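Hydrazine synthase alpha subunit (Candidatus Kuenenia stuttgartiensis, PDB 5C2V) catalyses the second half-reaction of hydrazine synthesis, condensing hydroxylamine made in the gamma subunit with ammonia, within a hydrazine synthase dimer of alpha-beta-gamma heterotrimers. Local coordinates at the interface of chains B and C, the interface of chains A and B and the interface of chains A and C. Residues are numbered along the deposited sequence; one frame, centred on the assembly and turned at random. Chains: chain A, Hydrazine synthase alpha subunit; chain B, Hydrazine synthase beta subunit; chain C, Hydrazine synthase gamma subunit.

Contact 1: the interface of chains B and C. Residues chain B 209, 254-255, 274; chain C 51, 53, 60-62, 65.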
ATOM      1  N   GLN B 209       3.218 -34.189  22.385  1.00 51.68           N
ATOM      2  CA  GLN B 209       3.810 -33.860  21.096  1.00 43.30           C
ATOM      3  C   GLN B 209       2.839 -34.137  19.957  1.00 47.33           C
ATOM      4  O   GLN B 209       1.974 -35.007  20.059  1.00 49.94           O
ATOM      5  CB  GLN B 209       5.102 -34.651  20.873  1.00 36.62           C
ATOM      6  CG  GLN B 209       6.305 -34.116  21.625  1.00 40.99           C
ATOM      7  CD  GLN B 209       7.590 -34.821  21.236  1.00 41.73           C
ATOM      8  OE1 GLN B 209       7.637 -36.047  21.152  1.00 50.27           O
ATOM      9  NE2 GLN B 209       8.638 -34.044  20.989  1.00 49.31           N
ATOM     10  N   GLY B 254      11.743 -29.355  23.329  1.00 65.32           N
ATOM     11  CA  GLY B 254      11.783 -30.788  23.106  1.00 38.56           C
ATOM     12  C   GLY B 254      11.168 -31.587  24.232  1.00 39.32           C
ATOM     13  O   GLY B 254      11.585 -31.448  25.381  1.00 54.50           O
ATOM     14  N   ASN B 255      10.203 -32.443  23.902  1.00 34.70           N
ATOM     15  CA  ASN B 255       9.638 -33.383  24.866  1.00 54.81           C
ATOM     16  C   ASN B 255       9.203 -32.739  26.184  1.00 41.01           C
ATOM     17  O   ASN B 255       9.882 -32.893  27.196  1.00 45.98           O
ATOM     18  CB  ASN B 255      10.647 -34.498  25.154  1.00 44.13           C
ATOM     19  CG  ASN B 255      11.140 -35.180  23.893  1.00 44.32           C
ATOM     20  OD1 ASN B 255      12.332 -35.157  23.587  1.00 42.77           O
ATOM     21  ND2 ASN B 255      10.223 -35.800  23.158  1.00 32.59           N
ATOM     22  N   GLY B 274      13.976 -32.391  26.850  1.00 48.31           N
ATOM     23  CA  GLY B 274      14.899 -32.405  25.733  1.00 57.87           C
ATOM     24  C   GLY B 274      15.719 -31.134  25.658  1.00 53.27           C
ATOM     25  O   GLY B 274      16.916 -31.172  25.368  1.00 62.78           O
TER
ATOM     26  N   ASN C  51      18.286 -39.253  24.844  1.00 42.13           N
ATOM     27  CA  ASN C  51      17.176 -38.419  25.305  1.00 48.43           C
ATOM     28  C   ASN C  51      17.308 -36.920  25.014  1.00 65.07           C
ATOM     29  O   ASN C  51      16.356 -36.165  25.217  1.00 63.41           O
ATOM     30  CB  ASN C  51      16.975 -38.619  26.809  1.00 42.19           C
ATOM     31  CG  ASN C  51      16.448 -40.000  27.146  1.00 53.41           C
ATOM     32  OD1 ASN C  51      15.242 -40.196  27.303  1.00 43.35           O
ATOM     33  ND2 ASN C  51      17.351 -40.968  27.255  1.00 57.42           N
ATOM     34  N   ALA C  53      17.364 -33.441  23.127  1.00 52.72           N
ATOM     35  CA  ALA C  53      16.861 -32.759  21.936  1.00 44.12           C
ATOM     36  C   ALA C  53      17.689 -31.529  21.553  1.00 40.89           C
ATOM     37  O   ALA C  53      17.448 -30.919  20.514  1.00 36.10           O
ATOM     38  CB  ALA C  53      15.407 -32.361  22.136  1.00 33.43           C
ATOM     39  N   SER C  60      13.581 -29.837  17.987  1.00 38.05           N
ATOM     40  CA  SER C  60      12.230 -30.344  17.759  1.00 23.13           C
ATOM     41  C   SER C  60      11.937 -31.641  18.514  1.00 43.97           C
ATOM     42  O   SER C  60      10.904 -31.758  19.174  1.00 54.94           O
ATOM     43  CB  SER C  60      11.998 -30.555  16.260  1.00 27.24           C
ATOM     44  OG  SER C  60      10.688 -31.029  16.004  1.00 31.88           O
ATOM     45  N   TYR C  61      12.837 -32.615  18.413  1.00 56.28           N
ATOM     46  CA  TYR C  61      12.625 -33.910  19.057  1.00 45.83           C
ATOM     47  C   TYR C  61      13.930 -34.665  19.300  1.00 41.61           C
ATOM     48  O   TYR C  61      15.010 -34.193  18.945  1.00 41.66           O
ATOM     49  CB  TYR C  61      11.678 -34.772  18.215  1.00 39.74           C
ATOM     50  CG  TYR C  61      12.146 -34.991  16.793  1.00 52.38           C
ATOM     51  CD1 TYR C  61      11.827 -34.085  15.790  1.00 37.50           C
ATOM     52  CD2 TYR C  61      12.902 -36.105  16.452  1.00 55.71           C
ATOM     53  CE1 TYR C  61      12.252 -34.279  14.491  1.00 47.74           C
ATOM     54  CE2 TYR C  61      13.331 -36.308  15.155  1.00 27.75           C
ATOM     55  CZ  TYR C  61      13.002 -35.393  14.179  1.00 49.46           C
ATOM     56  OH  TYR C  61      13.425 -35.590  12.884  1.00 46.69           O
ATOM     57  N   SER C  62      13.815 -35.842  19.905  1.00 43.49           N
ATOM     58  CA  SER C  62      14.972 -36.684  20.185  1.00 43.78           C
ATOM     59  C   SER C  62      14.695 -38.118  19.753  1.00 45.32           C
ATOM     60  O   SER C  62      13.647 -38.402  19.172  1.00 50.96           O
ATOM     61  CB  SER C  62      15.326 -36.638  21.674  1.00 36.47           C
ATOM     62  OG  SER C  62      14.295 -37.208  22.461  1.00 52.53           O
ATOM     63  N   SER C  65      11.651 -39.560  21.353  1.00 45.83           N
ATOM     64  CA  SER C  65      10.344 -39.147  20.862  1.00 45.90           C
ATOM     65  C   SER C  65       9.707 -40.280  20.057  1.00 41.15           C
ATOM     66  O   SER C  65       8.485 -40.352  19.921  1.00 45.62           O
ATOM     67  CB  SER C  65      10.464 -37.879  20.019  1.00 51.68           C
ATOM     68  OG  SER C  65      10.965 -36.805  20.796  1.00 50.11           O
TER
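This small, mostly polar patch of the beta-gamma interface helps join the beta subunit, a beta-propeller, to the gamma subunit within the hydrazine synthase heterotrimer, where B:Asn255 meets C:Ser62 and C:Ser65. The gamma segment leads into the haem-binding CXXCH motif: C:Ser62 directly precedes the first haem-linked cysteine, C:Cys63, and C:Ser65 lies between the two cysteines, so the beta subunit grips the haem attachment turn itself. B:Asn255 spans both serines with the two arms of its amide. B:Asn255 ND2 gives a nearly straight bond of 2.7 Å to C:Ser65 OG, which lies close to the amide plane. B:Asn255 OD1 accepts from C:Ser62 OG at 3.1 Å, the hydroxyl tilted 28° from the carbonyl plane. C:Ser62 reaches it with OG between the backbone N and the carbonyl carbon (chi1 65°). With its oxygen and its nitrogen both bonded, the amide has its orientation about the CB-CG bond set. C:Ser65 OG also accepts a nearly straight hydrogen bond from the backbone N of C:Ser62 at 3.1 Å, tying the turn together, and makes a weak bond to B:Gln209 OE1. Farther along, C:Ala53 N donates to B:Gly274 O at 3.2 Å, while C:Ala53 CB rests against B:Gly274 CA at 3.6 Å.

Contact 2: the interface of chains A and B. Residues chain A 434, 555, 572, 577, 580; chain B 214-216, 218, 224.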
ATOM      1  N   PHE A 434       1.548 -30.984  -1.218  1.00 41.39           N
ATOM      2  CA  PHE A 434       0.550 -31.895  -0.674  1.00 31.24           C
ATOM      3  C   PHE A 434      -0.877 -31.398  -0.909  1.00 42.86           C
ATOM      4  O   PHE A 434      -1.785 -32.198  -1.131  1.00 56.02           O
ATOM      5  CB  PHE A 434       0.811 -32.124   0.815  1.00 31.57           C
ATOM      6  CG  PHE A 434       2.156 -32.739   1.098  1.00 48.61           C
ATOM      7  CD1 PHE A 434       2.357 -34.102   0.948  1.00 44.06           C
ATOM      8  CD2 PHE A 434       3.224 -31.952   1.494  1.00 37.20           C
ATOM      9  CE1 PHE A 434       3.594 -34.668   1.198  1.00 40.17           C
ATOM     10  CE2 PHE A 434       4.464 -32.512   1.744  1.00 44.10           C
ATOM     11  CZ  PHE A 434       4.648 -33.871   1.597  1.00 50.32           C
ATOM     12  N   ILE A 555       9.647 -30.302  -0.660  1.00 34.54           N
ATOM     13  CA  ILE A 555       8.264 -30.498  -0.232  1.00 49.63           C
ATOM     14  C   ILE A 555       7.616 -29.202   0.245  1.00 37.39           C
ATOM     15  O   ILE A 555       8.293 -28.308   0.758  1.00 45.15           O
ATOM     16  CB  ILE A 555       8.161 -31.545   0.901  1.00 36.06           C
ATOM     17  CG1 ILE A 555       8.740 -30.993   2.207  1.00 40.03           C
ATOM     18  CG2 ILE A 555       8.860 -32.835   0.504  1.00 39.22           C
ATOM     19  CD1 ILE A 555       8.502 -31.883   3.406  1.00 40.49           C
ATOM     20  N   ILE A 572      -0.918 -34.383   6.292  1.00 53.81           N
ATOM     21  CA  ILE A 572      -1.701 -34.668   5.100  1.00 34.63           C
ATOM     22  C   ILE A 572      -1.276 -36.001   4.514  1.00 38.96           C
ATOM     23  O   ILE A 572      -0.087 -36.261   4.332  1.00 46.35           O
ATOM     24  CB  ILE A 572      -1.539 -33.570   4.017  1.00 37.48           C
ATOM     25  CG1 ILE A 572      -1.906 -32.189   4.568  1.00 46.51           C
ATOM     26  CG2 ILE A 572      -2.386 -33.889   2.794  1.00 21.57           C
ATOM     27  CD1 ILE A 572      -1.807 -31.078   3.545  1.00 41.87           C
ATOM     28  N   LEU A 577       2.378 -38.711  -2.803  1.00 40.25           N
ATOM     29  CA  LEU A 577       3.437 -39.353  -2.030  1.00 44.29           C
ATOM     30  C   LEU A 577       3.806 -40.720  -2.599  1.00 44.30           C
ATOM     31  O   LEU A 577       4.972 -41.119  -2.584  1.00 40.93           O
ATOM     32  CB  LEU A 577       3.013 -39.497  -0.567  1.00 30.42           C
ATOM     33  CG  LEU A 577       3.953 -40.301   0.333  1.00 39.90           C
ATOM     34  CD1 LEU A 577       5.325 -39.652   0.384  1.00 31.55           C
ATOM     35  CD2 LEU A 577       3.374 -40.458   1.731  1.00 31.53           C
ATOM     36  N   TRP A 580       5.923 -40.800  -6.006  1.00 42.43           N
ATOM     37  CA  TRP A 580       7.240 -40.174  -5.934  1.00 48.04           C
ATOM     38  C   TRP A 580       8.391 -41.151  -6.206  1.00 45.45           C
ATOM     39  O   TRP A 580       8.980 -41.125  -7.287  1.00 50.53           O
ATOM     40  CB  TRP A 580       7.420 -39.527  -4.560  1.00 45.11           C
ATOM     41  CG  TRP A 580       8.416 -38.413  -4.526  1.00 41.55           C
ATOM     42  CD1 TRP A 580       9.155 -37.936  -5.569  1.00 41.13           C
ATOM     43  CD2 TRP A 580       8.765 -37.616  -3.388  1.00 31.01           C
ATOM     44  NE1 TRP A 580       9.954 -36.899  -5.147  1.00 33.83           N
ATOM     45  CE2 TRP A 580       9.732 -36.684  -3.812  1.00 34.90           C
ATOM     46  CE3 TRP A 580       8.359 -37.606  -2.050  1.00 32.65           C
ATOM     47  CZ2 TRP A 580      10.297 -35.751  -2.946  1.00 26.48           C
ATOM     48  CZ3 TRP A 580       8.923 -36.682  -1.193  1.00 38.14           C
ATOM     49  CH2 TRP A 580       9.880 -35.766  -1.644  1.00 30.16           C
TER
ATOM     50  N   TRP B 214       2.055 -38.863   8.534  1.00 39.06           N
ATOM     51  CA  TRP B 214       1.636 -39.140   7.165  1.00 43.98           C
ATOM     52  C   TRP B 214       2.502 -38.393   6.160  1.00 30.90           C
ATOM     53  O   TRP B 214       2.251 -38.437   4.956  1.00 38.13           O
ATOM     54  CB  TRP B 214       0.161 -38.781   6.961  1.00 39.69           C
ATOM     55  CG  TRP B 214      -0.784 -39.624   7.769  1.00 47.22           C
ATOM     56  CD1 TRP B 214      -1.578 -39.208   8.798  1.00 52.88           C
ATOM     57  CD2 TRP B 214      -1.023 -41.030   7.623  1.00 43.21           C
ATOM     58  NE1 TRP B 214      -2.305 -40.264   9.294  1.00 52.58           N
ATOM     59  CE2 TRP B 214      -1.982 -41.393   8.590  1.00 56.20           C
ATOM     60  CE3 TRP B 214      -0.524 -42.014   6.765  1.00 51.66           C
ATOM     61  CZ2 TRP B 214      -2.447 -42.700   8.725  1.00 53.18           C
ATOM     62  CZ3 TRP B 214      -0.988 -43.310   6.900  1.00 57.72           C
ATOM     63  CH2 TRP B 214      -1.939 -43.641   7.873  1.00 47.65           C
ATOM     64  N   LEU B 215       3.524 -37.709   6.661  1.00 24.57           N
ATOM     65  CA  LEU B 215       4.373 -36.892   5.812  1.00 41.05           C
ATOM     66  C   LEU B 215       5.762 -37.502   5.716  1.00 42.59           C
ATOM     67  O   LEU B 215       6.216 -38.173   6.642  1.00 48.06           O
ATOM     68  CB  LEU B 215       4.477 -35.466   6.363  1.00 45.65           C
ATOM     69  CG  LEU B 215       3.252 -34.551   6.330  1.00 39.33           C
ATOM     70  CD1 LEU B 215       3.624 -33.174   6.857  1.00 44.90           C
ATOM     71  CD2 LEU B 215       2.687 -34.455   4.924  1.00 45.20           C
ATOM     72  N   PRO B 216       6.440 -37.270   4.582  1.00 42.59           N
ATOM     73  CA  PRO B 216       7.808 -37.747   4.380  1.00 40.98           C
ATOM     74  C   PRO B 216       8.746 -37.130   5.400  1.00 33.94           C
ATOM     75  O   PRO B 216       8.506 -36.003   5.830  1.00 59.27           O
ATOM     76  CB  PRO B 216       8.146 -37.264   2.966  1.00 37.18           C
ATOM     77  CG  PRO B 216       6.834 -37.062   2.305  1.00 52.57           C
ATOM     78  CD  PRO B 216       5.905 -36.606   3.382  1.00 44.63           C
ATOM     79  N   CYS B 218      11.880 -35.314   5.791  1.00 55.85           N
ATOM     80  CA  CYS B 218      12.693 -34.579   4.833  1.00 38.83           C
ATOM     81  C   CYS B 218      13.541 -33.517   5.515  1.00 40.91           C
ATOM     82  O   CYS B 218      14.768 -33.591   5.497  1.00 48.97           O
ATOM     83  CB  CYS B 218      11.807 -33.945   3.761  1.00 30.89           C
ATOM     84  SG  CYS B 218      11.078 -35.135   2.609  1.00 40.77           S
ATOM     85  N   GLN B 224       8.216 -30.077  10.797  1.00 40.60           N
ATOM     86  CA  GLN B 224       7.729 -31.005   9.779  1.00 39.33           C
ATOM     87  C   GLN B 224       7.519 -32.410  10.334  1.00 38.72           C
ATOM     88  O   GLN B 224       6.640 -33.142   9.882  1.00 34.77           O
ATOM     89  CB  GLN B 224       8.696 -31.065   8.593  1.00 29.88           C
ATOM     90  CG  GLN B 224       8.238 -32.020   7.500  1.00 42.32           C
ATOM     91  CD  GLN B 224       9.385 -32.640   6.736  1.00 51.34           C
ATOM     92  OE1 GLN B 224      10.450 -32.044   6.603  1.00 77.20           O
ATOM     93  NE2 GLN B 224       9.175 -33.851   6.239  1.00 42.34           N
TER
HETATM   94  O   HOH W   1       1.155 -37.701   2.285  1.00 36.19           O
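A:Phe434 and the consecutive beta-subunit residues B:Leu215 and B:Pro216 form the apolar centre of this alpha-beta interface. B:Leu215 sets its CD2 methyl over the middle of the phenyl face, 3.8 Å from the centroid of the A:Phe434 ring, a CH-pi contact. B:Pro216 comes instead to the far end of the same ring, tip to tip, with CD 3.5 Å from A:Phe434 CZ and CG at the ring edge. One residue therefore covers a face while its neighbour abuts the rim. On the other side of the proline, A:Leu577 of 3-10 helix 575-579 runs past in the opposite direction, its CD1 3.6 Å from B:Pro216 CG; the indole of A:Trp580 adds a looser touch through CZ3. A second apolar patch lies around A:Ile555. Its CG1 branch stands between the backbone N and the carbonyl carbon (chi1 71°), carrying A:Ile555 CD1 to the amide end of B:Gln224, 3.5 Å from B:Gln224 CD. On the other branch, A:Ile555 CG2 meets B:Cys218 SG at 3.8 Å. Among these residues no direct hydrogen bond crosses; at the polar rim the carbonyl oxygens of A:Ile572 and B:Trp214 are bridged by a water, 2.8 Å from A:Ile572 O. Since A:Ile555 directly precedes the haem-linked A:Cys556, this fit seats the beta subunit beside the haem attachment segment of alpha's middle domain.

Contact 3: the interface of chains A and C. Residues chain A 134-137, 162, 200, 396; chain C 22-24, 28.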
ATOM      1  N   GLY A 134      32.675 -30.074   8.058  1.00 65.30           N
ATOM      2  CA  GLY A 134      33.590 -31.175   8.268  1.00 60.87           C
ATOM      3  C   GLY A 134      34.822 -30.742   9.041  1.00 61.76           C
ATOM      4  O   GLY A 134      35.690 -31.567   9.324  1.00 56.16           O
ATOM      5  N   SER A 135      34.951 -29.445   9.312  1.00 70.41           N
ATOM      6  CA  SER A 135      35.992 -28.998  10.228  1.00 58.92           C
ATOM      7  C   SER A 135      35.442 -28.307  11.473  1.00 50.12           C
ATOM      8  O   SER A 135      35.186 -27.112  11.448  1.00 75.50           O
ATOM      9  CB  SER A 135      36.906 -28.022   9.492  1.00 59.35           C
ATOM     10  OG  SER A 135      37.009 -28.380   8.124  1.00 53.91           O
ATOM     11  N   ILE A 136      35.292 -29.039  12.570  1.00 53.93           N
ATOM     12  CA  ILE A 136      35.021 -28.412  13.861  1.00 40.88           C
ATOM     13  C   ILE A 136      36.297 -28.152  14.663  1.00 45.40           C
ATOM     14  O   ILE A 136      36.472 -27.089  15.260  1.00 57.26           O
ATOM     15  CB  ILE A 136      34.022 -29.246  14.665  1.00 41.97           C
ATOM     16  CG1 ILE A 136      32.710 -29.324  13.883  1.00 54.39           C
ATOM     17  CG2 ILE A 136      33.779 -28.634  16.031  1.00 49.88           C
ATOM     18  CD1 ILE A 136      32.214 -27.980  13.382  1.00 42.98           C
ATOM     19  N   GLU A 137      37.183 -29.142  14.664  1.00 60.38           N
ATOM     20  CA  GLU A 137      38.434 -29.070  15.409  1.00 52.76           C
ATOM     21  C   GLU A 137      39.614 -28.913  14.460  1.00 54.17           C
ATOM     22  O   GLU A 137      39.602 -29.447  13.351  1.00 51.74           O
ATOM     23  CB  GLU A 137      38.621 -30.318  16.279  1.00 57.92           C
ATOM     24  CG  GLU A 137      37.645 -30.431  17.440  1.00 51.29           C
ATOM     25  CD  GLU A 137      37.896 -31.655  18.301  1.00 59.01           C
ATOM     26  OE1 GLU A 137      37.625 -31.593  19.519  1.00 58.66           O
ATOM     27  OE2 GLU A 137      38.361 -32.682  17.762  1.00 70.54           O
ATOM     28  N   LYS A 162      41.794 -29.391   7.691  1.00 61.48           N
ATOM     29  CA  LYS A 162      40.415 -28.961   7.795  1.00 60.98           C
ATOM     30  C   LYS A 162      40.359 -27.449   7.995  1.00 71.63           C
ATOM     31  O   LYS A 162      40.508 -26.945   9.108  1.00 69.96           O
ATOM     32  CB  LYS A 162      39.744 -29.690   8.962  1.00 64.18           C
ATOM     33  CG  LYS A 162      39.612 -31.195   8.780  1.00 69.53           C
ATOM     34  CD  LYS A 162      39.081 -31.867  10.042  1.00 58.34           C
ATOM     35  CE  LYS A 162      40.112 -31.843  11.161  1.00 61.87           C
ATOM     36  NZ  LYS A 162      39.648 -32.572  12.376  1.00 56.51           N
ATOM     37  N   ARG A 200      36.124 -35.056   1.417  1.00 42.76           N
ATOM     38  CA  ARG A 200      36.107 -35.612   2.764  1.00 43.00           C
ATOM     39  C   ARG A 200      34.676 -35.850   3.243  1.00 47.74           C
ATOM     40  O   ARG A 200      34.380 -36.876   3.859  1.00 59.67           O
ATOM     41  CB  ARG A 200      36.848 -34.687   3.734  1.00 54.34           C
ATOM     42  CG  ARG A 200      36.415 -34.827   5.187  1.00 37.70           C
ATOM     43  CD  ARG A 200      37.322 -34.041   6.121  1.00 50.73           C
ATOM     44  NE  ARG A 200      36.740 -33.890   7.452  1.00 53.24           N
ATOM     45  CZ  ARG A 200      36.776 -34.824   8.397  1.00 66.94           C
ATOM     46  NH1 ARG A 200      37.363 -35.990   8.162  1.00 55.83           N
ATOM     47  NH2 ARG A 200      36.219 -34.594   9.579  1.00 55.67           N
ATOM     48  N   TRP A 396      27.594 -27.925  11.146  1.00 55.64           N
ATOM     49  CA  TRP A 396      27.546 -28.061   9.696  1.00 50.78           C
ATOM     50  C   TRP A 396      26.568 -29.159   9.291  1.00 45.87           C
ATOM     51  O   TRP A 396      26.564 -30.249   9.862  1.00 45.04           O
ATOM     52  CB  TRP A 396      28.940 -28.335   9.123  1.00 49.61           C
ATOM     53  CG  TRP A 396      29.544 -29.651   9.510  1.00 51.78           C
ATOM     54  CD1 TRP A 396      30.236 -29.931  10.652  1.00 47.47           C
ATOM     55  CD2 TRP A 396      29.532 -30.858   8.741  1.00 46.73           C
ATOM     56  NE1 TRP A 396      30.646 -31.242  10.647  1.00 57.09           N
ATOM     57  CE2 TRP A 396      30.227 -31.834   9.483  1.00 56.91           C
ATOM     58  CE3 TRP A 396      28.998 -31.212   7.498  1.00 41.49           C
ATOM     59  CZ2 TRP A 396      30.399 -33.138   9.026  1.00 46.70           C
ATOM     60  CZ3 TRP A 396      29.169 -32.508   7.046  1.00 50.74           C
ATOM     61  CH2 TRP A 396      29.865 -33.455   7.808  1.00 50.72           C
TER
ATOM     62  N   GLU C  22      34.835 -33.764  17.254  1.00 54.90           N
ATOM     63  CA  GLU C  22      34.763 -33.713  15.797  1.00 50.07           C
ATOM     64  C   GLU C  22      33.714 -34.674  15.244  1.00 52.63           C
ATOM     65  O   GLU C  22      33.842 -35.890  15.388  1.00 69.09           O
ATOM     66  CB  GLU C  22      36.130 -34.026  15.182  1.00 34.43           C
ATOM     67  CG  GLU C  22      36.152 -34.006  13.661  1.00 48.19           C
ATOM     68  CD  GLU C  22      35.919 -32.620  13.089  1.00 70.41           C
ATOM     69  OE1 GLU C  22      34.885 -32.415  12.418  1.00 56.92           O
ATOM     70  OE2 GLU C  22      36.774 -31.734  13.305  1.00 57.31           O
ATOM     71  N   PRO C  23      32.667 -34.124  14.611  1.00 60.55           N
ATOM     72  CA  PRO C  23      31.584 -34.889  13.984  1.00 55.03           C
ATOM     73  C   PRO C  23      32.080 -35.814  12.881  1.00 50.47           C
ATOM     74  O   PRO C  23      32.967 -35.445  12.112  1.00 52.50           O
ATOM     75  CB  PRO C  23      30.673 -33.800  13.404  1.00 47.38           C
ATOM     76  CG  PRO C  23      30.966 -32.591  14.210  1.00 48.71           C
ATOM     77  CD  PRO C  23      32.423 -32.675  14.544  1.00 57.69           C
ATOM     78  N   LEU C  24      31.501 -37.008  12.810  1.00 47.72           N
ATOM     79  CA  LEU C  24      31.842 -37.972  11.774  1.00 48.91           C
ATOM     80  C   LEU C  24      31.272 -37.566  10.421  1.00 58.58           C
ATOM     81  O   LEU C  24      30.220 -36.935  10.347  1.00 53.47           O
ATOM     82  CB  LEU C  24      31.321 -39.361  12.150  1.00 53.63           C
ATOM     83  CG  LEU C  24      32.009 -40.096  13.298  1.00 56.46           C
ATOM     84  CD1 LEU C  24      31.137 -41.240  13.789  1.00 38.43           C
ATOM     85  CD2 LEU C  24      33.363 -40.611  12.843  1.00 49.97           C
ATOM     86  N   GLU C  28      32.468 -42.022   7.027  1.00 41.17           N
ATOM     87  CA  GLU C  28      33.064 -42.525   8.261  1.00 51.35           C
ATOM     88  C   GLU C  28      32.059 -43.352   9.058  1.00 59.15           C
ATOM     89  O   GLU C  28      32.430 -44.310   9.736  1.00 63.32           O
ATOM     90  CB  GLU C  28      33.593 -41.374   9.121  1.00 49.19           C
ATOM     91  CG  GLU C  28      34.930 -40.814   8.666  1.00 41.21           C
ATOM     92  CD  GLU C  28      35.404 -39.667   9.539  1.00 60.84           C
ATOM     93  OE1 GLU C  28      34.565 -38.825   9.924  1.00 68.66           O
ATOM     94  OE2 GLU C  28      36.614 -39.609   9.844  1.00 51.20           O
TER
HETATM   95  O   HOH W   2      38.581 -37.833  10.448  1.00 52.97           O
HETATM   96  O   HOH W   3      35.072 -36.610  10.993  1.00 68.18           O
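C:Pro23 packs its ring against A:Ile136 and A:Trp396 at the apolar centre of this alpha-gamma interface. A:Ile136 crosses the proline at about a right angle, its CG1 3.4 Å from C:Pro23 CD. A:Trp396 presents its indole nitrogen, NE1, to CB and CG of the same ring, while the backbone N of A:Gly134 sits over one face of the indole. Next to the proline, C:Glu22 is plugged into an alpha-subunit pocket. Its CG lies anti to the backbone N and the chain then bends at chi2 (67°), carrying the carboxylate toward the loop from A:Gly134 to A:Glu137. C:Glu22 OE2 accepts from the backbone N of A:Glu137 at 3.0 Å and from that of A:Ile136, both on the syn side, A:Glu137 N the more tilted out of the carboxylate plane. A:Lys162 NZ comes to C:Glu22 OE2 from above that plane at 3.1 Å, tip to tip, adding a salt bridge. These donors would favour a charged carboxylate despite A:Glu137 nearby. A:Arg200 makes a longer salt bridge, NH2 to C:Glu22 OE1 at 3.8 Å, with the guanidinium turned 87° from the carboxylate. Its NE and NH2 both hold A:Gly134 O, bracing the loop that receives the glutamate. At the outer rim, two waters link A:Arg200 to C:Glu28; one is 2.7 Å from A:Arg200 NH2 and also bonds to C:Pro23 O.

Each pair of subunits in the heterotrimer is represented once: contact 1 joins beta to gamma, contact 2 alpha to beta, and contact 3 alpha to gamma. The C-alpha centres of contact 1 and contact 2 lie about 21 Å apart. Those of contact 1 and contact 3 are about 25 Å apart, and those of contact 2 and contact 3 about 30 Å. No residue is shared, but in beta, strand 203-211 of contact 1 runs toward the 214-218 segment of contact 2. With each chain touching the other two, the three contacts are likely to brace one another, which would help hold the gamma and alpha active sites in register for transfer of hydroxylamine.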